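Local coordinates for protein farnesyltransferase, putative (Trypanosoma cruzi, PDB 3WCA) that probably catalyses the magnesium-dependent condensation of two farnesyl diphosphate molecules into squalene, using NAD(P)H, as the first committed step toward lanosterol, at residues Lys150-Thr153 with Lys154-Asp158; Trp222-Glu225 with Ile226-Lys229; Ile135-Arg138 with Met139-Met143. The protein carries 1 engineered substitution. All blocks are in the same frame, centred on the assembly; numbering follows the deposited sequence.

Contact 1 (Lys150-Thr153 with Lys154-Asp158)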
ATOM      1  N   LYS A 150       1.553  19.298   5.353  1.00 57.32           N
ATOM      2  CA  LYS A 150       0.314  18.568   5.121  1.00 56.05           C
ATOM      3  C   LYS A 150       0.136  18.121   3.677  1.00 54.33           C
ATOM      4  O   LYS A 150       0.923  18.467   2.793  1.00 55.27           O
ATOM      5  CB  LYS A 150      -0.896  19.434   5.494  1.00 57.53           C
ATOM      6  CG  LYS A 150      -1.316  19.393   6.954  1.00 60.05           C
ATOM      7  CD  LYS A 150      -0.666  20.490   7.768  1.00 61.18           C
ATOM      8  CE  LYS A 150      -1.201  20.490   9.192  1.00 60.54           C
ATOM      9  NZ  LYS A 150      -0.648  21.617   9.995  1.00 61.32           N
ATOM     10  N   VAL A 151      -0.918  17.345   3.451  1.00 51.55           N
ATOM     11  CA  VAL A 151      -1.250  16.878   2.116  1.00 48.06           C
ATOM     12  C   VAL A 151      -2.397  17.776   1.691  1.00 45.62           C
ATOM     13  O   VAL A 151      -3.559  17.517   2.002  1.00 44.61           O
ATOM     14  CB  VAL A 151      -1.728  15.407   2.119  1.00 48.11           C
ATOM     15  CG1 VAL A 151      -2.036  14.961   0.695  1.00 46.96           C
ATOM     16  CG2 VAL A 151      -0.667  14.516   2.734  1.00 47.37           C
ATOM     17  N   GLU A 152      -2.068  18.850   0.989  1.00 43.41           N
ATOM     18  CA  GLU A 152      -3.093  19.788   0.564  1.00 41.60           C
ATOM     19  C   GLU A 152      -3.690  19.468  -0.803  1.00 38.09           C
ATOM     20  O   GLU A 152      -4.910  19.439  -0.968  1.00 37.21           O
ATOM     21  CB  GLU A 152      -2.519  21.210   0.554  1.00 42.72           C
ATOM     22  CG  GLU A 152      -1.988  21.699   1.907  1.00 45.82           C
ATOM     23  CD  GLU A 152      -3.058  21.725   2.997  1.00 49.16           C
ATOM     24  OE1 GLU A 152      -4.186  22.186   2.721  1.00 49.13           O
ATOM     25  OE2 GLU A 152      -2.767  21.296   4.136  1.00 50.30           O
ATOM     26  N   THR A 153      -2.824  19.223  -1.778  1.00 35.29           N
ATOM     27  CA  THR A 153      -3.258  18.955  -3.143  1.00 34.71           C
ATOM     28  C   THR A 153      -3.315  17.478  -3.529  1.00 34.51           C
ATOM     29  O   THR A 153      -2.814  16.615  -2.810  1.00 34.66           O
ATOM     30  CB  THR A 153      -2.317  19.640  -4.143  1.00 35.34           C
ATOM     31  OG1 THR A 153      -1.006  19.073  -4.001  1.00 32.65           O
ATOM     32  CG2 THR A 153      -2.252  21.168  -3.882  1.00 33.50           C
ATOM     33  N   LYS A 154      -3.919  17.217  -4.685  1.00 33.12           N
ATOM     34  CA  LYS A 154      -4.034  15.874  -5.223  1.00 35.83           C
ATOM     35  C   LYS A 154      -2.629  15.452  -5.611  1.00 37.00           C
ATOM     36  O   LYS A 154      -2.279  14.274  -5.537  1.00 36.93           O
ATOM     37  CB  LYS A 154      -4.943  15.874  -6.451  1.00 35.58           C
ATOM     38  CG  LYS A 154      -6.334  16.372  -6.139  1.00 41.61           C
ATOM     39  CD  LYS A 154      -7.240  16.374  -7.359  1.00 46.64           C
ATOM     40  CE  LYS A 154      -7.614  14.978  -7.810  1.00 47.72           C
ATOM     41  NZ  LYS A 154      -8.676  15.050  -8.864  1.00 50.33           N
ATOM     42  N   ALA A 155      -1.832  16.432  -6.026  1.00 37.23           N
ATOM     43  CA  ALA A 155      -0.441  16.206  -6.401  1.00 36.57           C
ATOM     44  C   ALA A 155       0.294  15.750  -5.148  1.00 36.50           C
ATOM     45  O   ALA A 155       1.101  14.823  -5.198  1.00 36.44           O
ATOM     46  CB  ALA A 155       0.179  17.503  -6.933  1.00 35.01           C
ATOM     47  N   ASP A 156       0.018  16.421  -4.030  1.00 36.10           N
ATOM     48  CA  ASP A 156       0.623  16.066  -2.749  1.00 37.98           C
ATOM     49  C   ASP A 156       0.209  14.628  -2.404  1.00 37.80           C
ATOM     50  O   ASP A 156       1.043  13.807  -2.039  1.00 37.89           O
ATOM     51  CB  ASP A 156       0.122  16.988  -1.622  1.00 40.22           C
ATOM     52  CG  ASP A 156       0.707  18.399  -1.680  1.00 41.86           C
ATOM     53  OD1 ASP A 156       0.133  19.278  -1.001  1.00 43.22           O
ATOM     54  OD2 ASP A 156       1.724  18.637  -2.369  1.00 40.55           O
ATOM     55  N   TYR A 157      -1.090  14.348  -2.509  1.00 34.87           N
ATOM     56  CA  TYR A 157      -1.653  13.028  -2.209  1.00 33.52           C
ATOM     57  C   TYR A 157      -0.896  11.962  -3.008  1.00 33.44           C
ATOM     58  O   TYR A 157      -0.349  11.024  -2.437  1.00 31.80           O
ATOM     59  CB  TYR A 157      -3.148  13.033  -2.563  1.00 29.83           C
ATOM     60  CG  TYR A 157      -3.939  11.756  -2.298  1.00 30.37           C
ATOM     61  CD1 TYR A 157      -3.785  11.024  -1.110  1.00 28.69           C
ATOM     62  CD2 TYR A 157      -4.928  11.344  -3.193  1.00 29.21           C
ATOM     63  CE1 TYR A 157      -4.610   9.921  -0.825  1.00 28.50           C
ATOM     64  CE2 TYR A 157      -5.751  10.247  -2.920  1.00 28.38           C
ATOM     65  CZ  TYR A 157      -5.592   9.543  -1.736  1.00 29.57           C
ATOM     66  OH  TYR A 157      -6.444   8.484  -1.468  1.00 30.68           O
ATOM     67  N   ASP A 158      -0.856  12.131  -4.328  1.00 33.82           N
ATOM     68  CA  ASP A 158      -0.149  11.214  -5.215  1.00 33.74           C
ATOM     69  C   ASP A 158       1.331  11.059  -4.895  1.00 34.48           C
ATOM     70  O   ASP A 158       1.856   9.944  -4.892  1.00 35.74           O
ATOM     71  CB  ASP A 158      -0.296  11.671  -6.663  1.00 34.52           C
ATOM     72  CG  ASP A 158      -1.616  11.256  -7.263  1.00 33.43           C
ATOM     73  OD1 ASP A 158      -2.581  11.073  -6.501  1.00 33.13           O
ATOM     74  OD2 ASP A 158      -1.693  11.120  -8.494  1.00 38.12           O
TER
HETATM   75  O   HOH W   1       1.612  20.923   1.585  1.00 52.27           O
HETATM   76  O   HOH W   2       1.334  20.799  -4.047  1.00 56.88           O
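A single carboxylate oxygen, Asp156 OD1, takes two consecutive backbone N-H groups of the loop that leads into its own helix. Glu152 N reaches Asp156 OD1 at 3.0 Å through the anti lone pair, in a bond that is noticeably bent. Thr153 N comes to the same Asp156 OD1 at 3.1 Å, and this bond is almost straight (176°). Its approach is from above the carboxylate plane, 49° out of it. In return, Thr153 OG1, placed between the backbone N and the carbonyl carbon (chi1 63°), accepts from Asp156 N at 2.8 Å. The two side chains cross obliquely. A water bridges Thr153 OG1 and Asp156 OD2, standing 2.8 Å from Asp156 OD2, to which it donates. Asp156 OD2 also forms a salt bridge with Arg149, just before the segment, which probably helps to keep the acid ionised. Behind the polar exchange, Thr153 O accepts from Tyr157 N at 2.9 Å and starts the regular helical pattern. Val151 adds an apolar touch: its CG1 packs against Tyr157 CB at 3.9 Å, while the tyrosine ring continues inward to helices 191-207 and 243-258. Reciprocal bonding between Thr153, the N-cap of helix 154-179, and Asp156 three residues on is the classic capping box.

Contact 2 (Trp222-Glu225 with Ile226-Lys229)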
ATOM      1  N   TRP A 222      -6.578  12.284   3.306  1.00 34.11           N
ATOM      2  CA  TRP A 222      -7.432  12.752   2.223  1.00 33.76           C
ATOM      3  C   TRP A 222      -6.958  14.176   1.891  1.00 34.83           C
ATOM      4  O   TRP A 222      -6.789  15.009   2.787  1.00 33.78           O
ATOM      5  CB  TRP A 222      -8.896  12.740   2.677  1.00 31.10           C
ATOM      6  CG  TRP A 222      -9.477  11.357   2.849  1.00 33.16           C
ATOM      7  CD1 TRP A 222      -8.792  10.196   3.103  1.00 32.91           C
ATOM      8  CD2 TRP A 222     -10.865  10.997   2.796  1.00 32.66           C
ATOM      9  NE1 TRP A 222      -9.669   9.137   3.211  1.00 32.59           N
ATOM     10  CE2 TRP A 222     -10.948   9.602   3.028  1.00 33.03           C
ATOM     11  CE3 TRP A 222     -12.051  11.719   2.578  1.00 31.46           C
ATOM     12  CZ2 TRP A 222     -12.170   8.912   3.045  1.00 31.91           C
ATOM     13  CZ3 TRP A 222     -13.266  11.035   2.596  1.00 31.71           C
ATOM     14  CH2 TRP A 222     -13.313   9.642   2.830  1.00 32.19           C
ATOM     15  N   PRO A 223      -6.720  14.468   0.601  1.00 34.22           N
ATOM     16  CA  PRO A 223      -6.257  15.796   0.179  1.00 34.70           C
ATOM     17  C   PRO A 223      -7.307  16.904   0.263  1.00 35.26           C
ATOM     18  O   PRO A 223      -8.453  16.731  -0.164  1.00 34.33           O
ATOM     19  CB  PRO A 223      -5.800  15.551  -1.251  1.00 33.19           C
ATOM     20  CG  PRO A 223      -6.806  14.552  -1.723  1.00 32.83           C
ATOM     21  CD  PRO A 223      -6.866  13.580  -0.565  1.00 33.13           C
ATOM     22  N   ARG A 224      -6.907  18.044   0.818  1.00 36.47           N
ATOM     23  CA  ARG A 224      -7.810  19.183   0.936  1.00 39.05           C
ATOM     24  C   ARG A 224      -8.419  19.496  -0.432  1.00 38.11           C
ATOM     25  O   ARG A 224      -9.613  19.754  -0.548  1.00 38.86           O
ATOM     26  CB  ARG A 224      -7.043  20.404   1.457  1.00 41.86           C
ATOM     27  CG  ARG A 224      -7.844  21.702   1.470  1.00 43.30           C
ATOM     28  CD  ARG A 224      -6.972  22.878   1.882  1.00 45.01           C
ATOM     29  NE  ARG A 224      -6.580  22.783   3.282  1.00 47.98           N
ATOM     30  CZ  ARG A 224      -7.366  23.109   4.301  1.00 48.01           C
ATOM     31  NH1 ARG A 224      -8.590  23.564   4.070  1.00 48.82           N
ATOM     32  NH2 ARG A 224      -6.934  22.961   5.548  1.00 48.06           N
ATOM     33  N   GLU A 225      -7.595  19.459  -1.473  1.00 37.80           N
ATOM     34  CA  GLU A 225      -8.080  19.749  -2.810  1.00 37.27           C
ATOM     35  C   GLU A 225      -9.356  18.974  -3.113  1.00 37.34           C
ATOM     36  O   GLU A 225     -10.206  19.448  -3.861  1.00 37.89           O
ATOM     37  CB  GLU A 225      -7.019  19.419  -3.865  1.00 35.92           C
ATOM     38  CG  GLU A 225      -7.367  19.972  -5.242  1.00 36.98           C
ATOM     39  CD  GLU A 225      -6.383  19.571  -6.328  1.00 37.91           C
ATOM     40  OE1 GLU A 225      -5.177  19.453  -6.032  1.00 40.71           O
ATOM     41  OE2 GLU A 225      -6.814  19.390  -7.487  1.00 39.87           O
ATOM     42  N   ILE A 226      -9.503  17.789  -2.532  1.00 35.97           N
ATOM     43  CA  ILE A 226     -10.700  16.999  -2.780  1.00 34.22           C
ATOM     44  C   ILE A 226     -11.796  17.223  -1.736  1.00 34.88           C
ATOM     45  O   ILE A 226     -12.962  17.433  -2.092  1.00 36.17           O
ATOM     46  CB  ILE A 226     -10.366  15.472  -2.880  1.00 34.08           C
ATOM     47  CG1 ILE A 226      -9.568  15.210  -4.158  1.00 33.53           C
ATOM     48  CG2 ILE A 226     -11.648  14.636  -2.875  1.00 32.19           C
ATOM     49  CD1 ILE A 226      -9.240  13.741  -4.413  1.00 33.96           C
ATOM     50  N   TRP A 227     -11.451  17.204  -0.454  1.00 32.93           N
ATOM     51  CA  TRP A 227     -12.492  17.385   0.542  1.00 36.26           C
ATOM     52  C   TRP A 227     -13.049  18.799   0.744  1.00 38.67           C
ATOM     53  O   TRP A 227     -14.175  18.950   1.228  1.00 34.95           O
ATOM     54  CB  TRP A 227     -12.075  16.799   1.904  1.00 36.41           C
ATOM     55  CG  TRP A 227     -10.830  17.343   2.559  1.00 39.37           C
ATOM     56  CD1 TRP A 227      -9.614  16.723   2.641  1.00 41.37           C
ATOM     57  CD2 TRP A 227     -10.721  18.537   3.346  1.00 40.06           C
ATOM     58  NE1 TRP A 227      -8.763  17.447   3.436  1.00 39.79           N
ATOM     59  CE2 TRP A 227      -9.415  18.568   3.880  1.00 42.42           C
ATOM     60  CE3 TRP A 227     -11.601  19.584   3.652  1.00 42.77           C
ATOM     61  CZ2 TRP A 227      -8.966  19.605   4.713  1.00 43.19           C
ATOM     62  CZ3 TRP A 227     -11.155  20.617   4.480  1.00 43.16           C
ATOM     63  CH2 TRP A 227      -9.847  20.617   4.998  1.00 42.02           C
ATOM     64  N   GLU A 228     -12.298  19.830   0.361  1.00 40.76           N
ATOM     65  CA  GLU A 228     -12.789  21.196   0.561  1.00 44.75           C
ATOM     66  C   GLU A 228     -13.991  21.548  -0.318  1.00 44.27           C
ATOM     67  O   GLU A 228     -14.580  22.624  -0.185  1.00 46.28           O
ATOM     68  CB  GLU A 228     -11.657  22.210   0.360  1.00 45.17           C
ATOM     69  CG  GLU A 228     -11.259  22.497  -1.079  1.00 47.87           C
ATOM     70  CD  GLU A 228     -10.114  23.497  -1.148  1.00 49.70           C
ATOM     71  OE1 GLU A 228     -10.048  24.385  -0.269  1.00 52.01           O
ATOM     72  OE2 GLU A 228      -9.284  23.406  -2.075  1.00 53.69           O
ATOM     73  N   LYS A 229     -14.360  20.621  -1.194  1.00 44.49           N
ATOM     74  CA  LYS A 229     -15.493  20.794  -2.092  1.00 43.35           C
ATOM     75  C   LYS A 229     -16.779  20.318  -1.418  1.00 44.42           C
ATOM     76  O   LYS A 229     -17.879  20.514  -1.949  1.00 41.74           O
ATOM     77  CB  LYS A 229     -15.296  19.970  -3.368  1.00 45.43           C
ATOM     78  CG  LYS A 229     -14.040  20.271  -4.171  1.00 46.48           C
ATOM     79  CD  LYS A 229     -14.064  19.463  -5.472  1.00 49.08           C
ATOM     80  CE  LYS A 229     -12.921  19.838  -6.416  1.00 50.33           C
ATOM     81  NZ  LYS A 229     -11.584  19.498  -5.852  1.00 48.66           N
TER
HETATM   82  O   HOH W   3      -6.143  17.705   3.573  1.00 51.76           O
HETATM   83  O   HOH W   4      -9.907  19.609  -8.456  1.00 62.72           O
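Trp227 carries its indole between its own backbone N and carbonyl carbon (chi1 59°), which lays the ring back over the preceding turn, and Arg224 extends CG anti to the backbone N (chi1 173°) before bending at chi3. The setting is the short helix 224-227, with Pro223 at its N-cap. The five-membered ring of Trp227 receives Arg224 CA over one face in a CH-pi contact, 3.4 Å from CA to the ring centroid. Farther along the indole, Trp227 CH2 lies over one face of the Arg224 guanidinium, 3.3 Å from Arg224 NH1. Only this corner of the ring meets the guanidinium, and with the planes inclined by 53° the arrangement is not a parallel stack; Arg224 NE makes a salt bridge with Glu152. At the ring edge, Trp227 NE1 has only a weak bond to Trp222 O; a water completes the link, accepting from Trp227 NE1 at 2.6 Å and donating to Trp222 O. Pro223 O, as the first carbonyl of the turn, accepts from both Ile226 N and Trp227 N. On another side of the turn, the Pro223 ring packs on Ile226, and the Trp222 indole leaves for Cys249 and Met253 of helix 243-258, its NE1 donating to Ile205 O. Glu228 folds its aliphatic part back across the backbone of Arg224, its CG lying 3.2 Å from Arg224 O.

Contact 3 (Ile135-Arg138 with Met139-Met143)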
ATOM      1  N   ILE A 135      15.767   2.055  -2.284  1.00 34.26           N
ATOM      2  CA  ILE A 135      14.376   2.406  -2.032  1.00 32.04           C
ATOM      3  C   ILE A 135      14.243   2.953  -0.619  1.00 31.30           C
ATOM      4  O   ILE A 135      13.503   3.899  -0.386  1.00 33.44           O
ATOM      5  CB  ILE A 135      13.435   1.178  -2.198  1.00 32.75           C
ATOM      6  CG1 ILE A 135      13.528   0.637  -3.629  1.00 32.55           C
ATOM      7  CG2 ILE A 135      11.996   1.575  -1.897  1.00 31.24           C
ATOM      8  CD1 ILE A 135      13.162   1.644  -4.692  1.00 30.84           C
ATOM      9  N   CYS A 136      14.971   2.354   0.317  1.00 32.38           N
ATOM     10  CA  CYS A 136      14.943   2.782   1.721  1.00 33.99           C
ATOM     11  C   CYS A 136      15.262   4.270   1.883  1.00 34.45           C
ATOM     12  O   CYS A 136      14.563   4.997   2.587  1.00 35.12           O
ATOM     13  CB  CYS A 136      15.944   1.971   2.533  1.00 26.58           C
ATOM     14  SG  CYS A 136      16.056   2.517   4.227  1.00 35.21           S
ATOM     15  N   GLU A 137      16.331   4.703   1.223  1.00 36.62           N
ATOM     16  CA  GLU A 137      16.766   6.093   1.264  1.00 37.78           C
ATOM     17  C   GLU A 137      15.728   7.038   0.644  1.00 37.14           C
ATOM     18  O   GLU A 137      15.356   8.046   1.247  1.00 36.74           O
ATOM     19  CB  GLU A 137      18.104   6.236   0.529  1.00 38.15           C
ATOM     20  CG  GLU A 137      18.602   7.663   0.438  1.00 42.98           C
ATOM     21  CD  GLU A 137      20.066   7.753   0.039  1.00 45.78           C
ATOM     22  OE1 GLU A 137      20.432   7.234  -1.040  1.00 44.81           O
ATOM     23  OE2 GLU A 137      20.846   8.350   0.814  1.00 48.31           O
ATOM     24  N   ARG A 138      15.271   6.722  -0.562  1.00 34.56           N
ATOM     25  CA  ARG A 138      14.285   7.561  -1.219  1.00 32.72           C
ATOM     26  C   ARG A 138      12.964   7.661  -0.437  1.00 33.87           C
ATOM     27  O   ARG A 138      12.358   8.729  -0.382  1.00 32.95           O
ATOM     28  CB  ARG A 138      14.042   7.054  -2.642  1.00 34.95           C
ATOM     29  CG  ARG A 138      15.238   7.281  -3.568  1.00 36.22           C
ATOM     30  CD  ARG A 138      15.124   6.485  -4.859  1.00 37.49           C
ATOM     31  NE  ARG A 138      14.030   6.946  -5.710  1.00 36.39           N
ATOM     32  CZ  ARG A 138      13.627   6.304  -6.800  1.00 36.70           C
ATOM     33  NH1 ARG A 138      14.231   5.176  -7.151  1.00 39.06           N
ATOM     34  NH2 ARG A 138      12.632   6.785  -7.542  1.00 32.89           N
ATOM     35  N   MET A 139      12.516   6.566   0.177  1.00 32.05           N
ATOM     36  CA  MET A 139      11.271   6.618   0.950  1.00 32.05           C
ATOM     37  C   MET A 139      11.465   7.459   2.204  1.00 30.16           C
ATOM     38  O   MET A 139      10.594   8.240   2.592  1.00 28.96           O
ATOM     39  CB  MET A 139      10.805   5.218   1.371  1.00 30.61           C
ATOM     40  CG  MET A 139       9.613   5.248   2.357  1.00 34.39           C
ATOM     41  SD  MET A 139       8.950   3.600   2.765  1.00 35.48           S
ATOM     42  CE  MET A 139       8.547   3.043   1.058  1.00 24.94           C
ATOM     43  N   ALA A 140      12.606   7.274   2.854  1.00 32.01           N
ATOM     44  CA  ALA A 140      12.913   8.019   4.067  1.00 34.07           C
ATOM     45  C   ALA A 140      12.894   9.531   3.810  1.00 34.96           C
ATOM     46  O   ALA A 140      12.265  10.287   4.548  1.00 35.56           O
ATOM     47  CB  ALA A 140      14.268   7.598   4.598  1.00 35.64           C
ATOM     48  N   ASN A 141      13.565   9.973   2.754  1.00 34.68           N
ATOM     49  CA  ASN A 141      13.600  11.405   2.462  1.00 36.18           C
ATOM     50  C   ASN A 141      12.210  11.923   2.098  1.00 36.83           C
ATOM     51  O   ASN A 141      11.854  13.051   2.435  1.00 33.12           O
ATOM     52  CB  ASN A 141      14.626  11.678   1.361  1.00 33.81           C
ATOM     53  CG  ASN A 141      16.052  11.382   1.826  1.00 36.01           C
ATOM     54  OD1 ASN A 141      16.917  10.990   1.040  1.00 36.01           O
ATOM     55  ND2 ASN A 141      16.297  11.572   3.118  1.00 35.79           N
ATOM     56  N   GLY A 142      11.420  11.081   1.436  1.00 36.77           N
ATOM     57  CA  GLY A 142      10.071  11.472   1.076  1.00 36.93           C
ATOM     58  C   GLY A 142       9.250  11.644   2.342  1.00 38.39           C
ATOM     59  O   GLY A 142       8.479  12.592   2.483  1.00 38.09           O
ATOM     60  N   MET A 143       9.412  10.723   3.282  1.00 39.39           N
ATOM     61  CA  MET A 143       8.678  10.817   4.532  1.00 40.31           C
ATOM     62  C   MET A 143       9.074  12.113   5.238  1.00 42.85           C
ATOM     63  O   MET A 143       8.221  12.798   5.808  1.00 45.33           O
ATOM     64  CB  MET A 143       8.994   9.629   5.443  1.00 38.15           C
ATOM     65  CG  MET A 143       8.485   8.270   4.957  1.00 39.80           C
ATOM     66  SD  MET A 143       9.050   6.966   6.083  1.00 37.62           S
ATOM     67  CE  MET A 143       7.790   5.678   5.820  1.00 41.11           C
TER
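Glu137 and Asn141, one helical turn apart, lie side by side and point the same way, with the carboxylate and amide planes 31° apart. The closest approach of the two side chains is between Glu137 CG and Asn141 OD1, at 3.8 Å, so the amide oxygen faces the aliphatic part of the glutamate rather than its charged end. Asn141 OD1 also lies 3.3 Å from Glu137 O, a fellow acceptor, without bonding to it. Two torsions set up this pairing: Glu137 sends CG anti to the backbone N (chi1 176°) and stays extended beyond it, whereas Asn141 has CG anti to the carbonyl carbon (chi1 -66°). Asn141 N donates to Glu137 O at 3.0 Å, the i to i+4 bond of the same turn. Farther out, Asn141 touches Pro86.

Met139 takes a different direction. Its CB sits 3.5 Å from Ile135 O, the carbonyl that accepts from Met139 N, and the chain then runs on, away from the preceding turn, to Leu64 and Val168. This is the middle of helix 126-147, in the all-helical fold of the squalene/phytoene synthase family, and here it packs against helices 51-72 and 154-179. Helix 51-72 bears Asp68, Glu71 and Asp72, which bind magnesium; the side chain of Met139 is about 6 Å from that of Asp68 and about 8 Å from the bound ion. Ile135 meets Phe60 and Leu167, while Cys136 is directed to Val63 and to Phe88 and His89 of a loop.

Ala140 and Gly142 bring little or no side chain to the turn. Ala140 CB lies 3.3 Å from Cys136 O, and Ala140 N donates to that same oxygen. Gly142 donates its N-H to Arg138 O at 3.1 Å. Arg138 is exposed, yet its side chain also touches Leu167 of helix 154-179.

Contacts 1 and 2 are neighbours, their centres 9 Å apart, and they touch directly: Glu152 OE1 pairs with Arg224 NE at 2.5 Å, and Glu152 O probably accepts from Glu225 N. Together they join the start of helix 154-179 to the short helix 224-227. Contact 3, about 17 Å from contact 1 and 25 Å from contact 2 between centres, touches neither, but its helix 126-147 precedes helix 154-179 in the chain and packs on it. Contact 1 is a surface cap rich in polar bonds and water, contact 2 is partly buried and mixes indole packing with charge, and contact 3 is buried mid-helix, where backbone bonds and apolar packing near the magnesium site dominate.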